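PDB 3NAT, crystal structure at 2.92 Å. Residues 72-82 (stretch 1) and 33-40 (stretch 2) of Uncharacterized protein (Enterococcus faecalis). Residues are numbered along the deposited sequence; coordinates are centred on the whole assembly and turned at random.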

# COMPACT_ATOMS: atom_id res chain seq x y z
N LEU A 72 0.13 -6.84 -11.05
CA LEU A 72 0.95 -5.81 -10.44
C LEU A 72 0.12 -4.54 -10.28
O LEU A 72 -0.46 -4.05 -11.25
CB LEU A 72 2.17 -5.54 -11.32
CG LEU A 72 3.09 -6.74 -11.57
CD1 LEU A 72 2.55 -7.62 -12.67
CD2 LEU A 72 4.49 -6.27 -11.93
N LEU A 73 0.07 -3.99 -9.08
CA LEU A 73 -0.90 -2.92 -8.79
C LEU A 73 -0.31 -1.53 -8.53
O LEU A 73 0.67 -1.37 -7.81
CB LEU A 73 -1.77 -3.32 -7.61
CG LEU A 73 -3.01 -2.45 -7.37
CD1 LEU A 73 -4.04 -2.73 -8.45
CD2 LEU A 73 -3.57 -2.74 -6.00
N PHE A 74 -0.94 -0.52 -9.11
CA PHE A 74 -0.61 0.86 -8.81
C PHE A 74 -1.73 1.45 -7.97
O PHE A 74 -2.90 1.34 -8.35
CB PHE A 74 -0.50 1.65 -10.10
CG PHE A 74 0.70 1.31 -10.91
CD1 PHE A 74 1.92 1.91 -10.64
CD2 PHE A 74 0.62 0.40 -11.94
CE1 PHE A 74 3.04 1.60 -11.39
CE2 PHE A 74 1.74 0.09 -12.70
CZ PHE A 74 2.95 0.69 -12.42
N TYR A 75 -1.39 2.07 -6.85
CA TYR A 75 -2.43 2.54 -5.94
C TYR A 75 -2.09 3.87 -5.31
O TYR A 75 -0.92 4.22 -5.14
CB TYR A 75 -2.66 1.52 -4.84
CG TYR A 75 -1.51 1.42 -3.86
CD1 TYR A 75 -1.61 1.95 -2.57
CD2 TYR A 75 -0.32 0.83 -4.22
CE1 TYR A 75 -0.55 1.86 -1.67
CE2 TYR A 75 0.74 0.75 -3.34
CZ TYR A 75 0.62 1.25 -2.06
OH TYR A 75 1.68 1.16 -1.19
N ASN A 76 -3.14 4.61 -4.96
CA ASN A 76 -3.02 5.83 -4.19
C ASN A 76 -3.12 5.49 -2.72
O ASN A 76 -4.16 5.01 -2.27
CB ASN A 76 -4.12 6.81 -4.56
CG ASN A 76 -3.94 8.16 -3.89
OD1 ASN A 76 -3.22 8.29 -2.90
ND2 ASN A 76 -4.59 9.18 -4.43
N PRO A 77 -2.04 5.70 -1.96
CA PRO A 77 -2.02 5.36 -0.53
C PRO A 77 -2.97 6.23 0.28
O PRO A 77 -3.35 5.84 1.39
CB PRO A 77 -0.57 5.64 -0.13
CG PRO A 77 0.20 5.53 -1.39
CD PRO A 77 -0.71 6.10 -2.44
N GLN A 78 -3.36 7.37 -0.27
CA GLN A 78 -4.34 8.23 0.37
C GLN A 78 -5.76 7.79 0.03
O GLN A 78 -6.71 8.18 0.71
CB GLN A 78 -4.15 9.68 -0.08
CG GLN A 78 -2.77 10.23 0.15
CD GLN A 78 -2.40 10.26 1.61
OE1 GLN A 78 -3.27 10.34 2.48
NE2 GLN A 78 -1.10 10.20 1.90
N LYS A 79 -5.91 7.00 -1.03
CA LYS A 79 -7.23 6.60 -1.53
C LYS A 79 -7.45 5.08 -1.53
O LYS A 79 -8.30 4.59 -0.81
CB LYS A 79 -7.46 7.14 -2.94
CG LYS A 79 -8.17 8.48 -3.02
CD LYS A 79 -7.33 9.61 -2.48
CE LYS A 79 -7.64 10.94 -3.17
NZ LYS A 79 -9.08 11.35 -3.06
N SER A 80 -6.70 4.36 -2.35
CA SER A 80 -6.91 2.93 -2.58
C SER A 80 -6.96 2.07 -1.31
O SER A 80 -6.19 2.29 -0.37
CB SER A 80 -5.82 2.38 -3.50
OG SER A 80 -5.53 3.28 -4.55
N VAL A 81 -7.87 1.09 -1.31
CA VAL A 81 -7.82 0.00 -0.33
C VAL A 81 -7.17 -1.22 -0.98
O VAL A 81 -7.55 -1.61 -2.08
CB VAL A 81 -9.20 -0.38 0.20
CG1 VAL A 81 -9.64 -1.73 -0.34
CG2 VAL A 81 -9.16 -0.45 1.70
N VAL A 82 -6.18 -1.80 -0.30
CA VAL A 82 -5.32 -2.80 -0.94
C VAL A 82 -4.87 -3.90 -0.01
O VAL A 82 -4.48 -3.64 1.12
CB VAL A 82 -4.05 -2.14 -1.52
CG1 VAL A 82 -3.04 -3.21 -1.93
CG2 VAL A 82 -4.39 -1.18 -2.69
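Stretch 2 33-40: KNHTIEVI

Stretch 2 lies alongside stretch 1 as an antiparallel partner: its strand, residues 36-40, runs beside strand 72-75 with an angle of 166° between their N-to-C directions and a closest axial approach of 4.6 Å. The two stretches together bury 625 Å².

Lys33, at the start, stays out of reach. Asn34 makes the first contact through its side-chain amide, which pairs with the backbone of Val81 as a second strand might: Val81 N donates to Asn34 OD1 (2.8 Å) and Asn34 ND2 to Val81 O (2.9 Å). His35 follows with positive phi and psi (57°/52°), and its ring takes the aliphatic part of Lys79 over one face, with Lys79 CG 3.7 Å from the ring centroid and nearly on the normal. The hydroxyl of Ser80 lies within reach of two carbonyl oxygens, with Ser80 OG 2.9 Å from Asn34 O and 2.8 Å from His35 O; Ser80 OG also accepts from Asn76 N at 2.8 Å, tying the turn of stretch 1 to this approach.

From Thr36 the backbone is extended. Thr36 faces Tyr75 in a non-hydrogen-bonded pair, and its hydroxyl reaches the neighbouring carbonyl, with Thr36 OG1 donating to Phe74 O at 3.1 Å. Ile37 and Phe74 form a hydrogen-bonded pair, Ile37 N to Phe74 O at 2.9 Å and Phe74 N to Ile37 O at 2.8 Å. Glu38 sits opposite Leu73, again without direct backbone bonds; Leu73 CD1 packs 3.6 Å from Glu38 CB and 3.3 Å from Thr36 CG2. Val39 forms the next hydrogen-bonded pair, with Leu72, Val39 N to Leu72 O at 2.8 Å and Leu72 N to Val39 O at 3.0 Å. On the face shared by Leu72, Phe74, Ile37 and Val39, Val39 CG2 meets the edge of the Phe74 ring, 4.2 Å from Phe74 CE2. Ile40 continues the strand but makes no contact.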

# COMPACT_ATOMS: atom_id res chain seq x y z
N LYS A 33 -13.04 3.38 -9.19
CA LYS A 33 -13.53 3.58 -7.83
C LYS A 33 -12.41 3.50 -6.78
O LYS A 33 -12.34 4.33 -5.87
CB LYS A 33 -14.61 2.55 -7.48
CG LYS A 33 -15.80 2.56 -8.42
CD LYS A 33 -16.80 1.49 -8.01
CE LYS A 33 -18.02 1.49 -8.93
NZ LYS A 33 -18.78 2.77 -8.85
N ASN A 34 -11.54 2.51 -6.91
CA ASN A 34 -10.50 2.25 -5.92
C ASN A 34 -9.21 3.00 -6.21
O ASN A 34 -8.22 2.84 -5.49
CB ASN A 34 -10.22 0.75 -5.83
CG ASN A 34 -9.50 0.37 -4.55
OD1 ASN A 34 -9.53 1.10 -3.57
ND2 ASN A 34 -8.85 -0.79 -4.57
N HIS A 35 -9.22 3.82 -7.26
CA HIS A 35 -8.06 4.64 -7.59
C HIS A 35 -6.84 3.78 -7.80
O HIS A 35 -5.78 4.01 -7.22
CB HIS A 35 -7.78 5.64 -6.48
CG HIS A 35 -8.86 6.67 -6.33
ND1 HIS A 35 -8.78 7.91 -6.92
CD2 HIS A 35 -10.05 6.62 -5.70
CE1 HIS A 35 -9.88 8.59 -6.63
NE2 HIS A 35 -10.66 7.83 -5.89
N THR A 36 -6.99 2.78 -8.66
CA THR A 36 -6.02 1.72 -8.77
C THR A 36 -5.89 1.28 -10.21
O THR A 36 -6.86 1.25 -10.96
CB THR A 36 -6.47 0.55 -7.92
OG1 THR A 36 -5.49 0.30 -6.91
CG2 THR A 36 -6.66 -0.68 -8.77
N ILE A 37 -4.67 0.95 -10.61
CA ILE A 37 -4.42 0.48 -11.96
C ILE A 37 -3.64 -0.81 -11.89
O ILE A 37 -2.53 -0.83 -11.36
CB ILE A 37 -3.58 1.47 -12.76
CG1 ILE A 37 -4.40 2.73 -13.10
CG2 ILE A 37 -3.07 0.83 -14.02
CD1 ILE A 37 -3.59 3.80 -13.84
N GLU A 38 -4.21 -1.89 -12.40
CA GLU A 38 -3.59 -3.20 -12.28
C GLU A 38 -3.12 -3.73 -13.62
O GLU A 38 -3.85 -3.68 -14.60
CB GLU A 38 -4.57 -4.19 -11.65
CG GLU A 38 -4.04 -5.61 -11.53
CD GLU A 38 -5.08 -6.57 -10.94
OE1 GLU A 38 -6.28 -6.21 -10.89
OE2 GLU A 38 -4.69 -7.70 -10.54
N VAL A 39 -1.89 -4.22 -13.65
CA VAL A 39 -1.35 -4.85 -14.84
C VAL A 39 -1.47 -6.35 -14.70
O VAL A 39 -0.80 -6.95 -13.87
CB VAL A 39 0.13 -4.51 -15.02
CG1 VAL A 39 0.69 -5.22 -16.23
CG2 VAL A 39 0.30 -3.01 -15.14
N ILE A 40 -2.31 -6.96 -15.53
CA ILE A 40 -2.48 -8.41 -15.50
C ILE A 40 -1.53 -9.07 -16.47
O ILE A 40 -1.19 -8.53 -17.52
CB ILE A 40 -3.88 -8.84 -15.89
CG1 ILE A 40 -4.92 -7.77 -15.53
CG2 ILE A 40 -4.19 -10.22 -15.29
CD1 ILE A 40 -4.97 -7.44 -14.09
O HOH W 1 -5.49 8.58 -7.01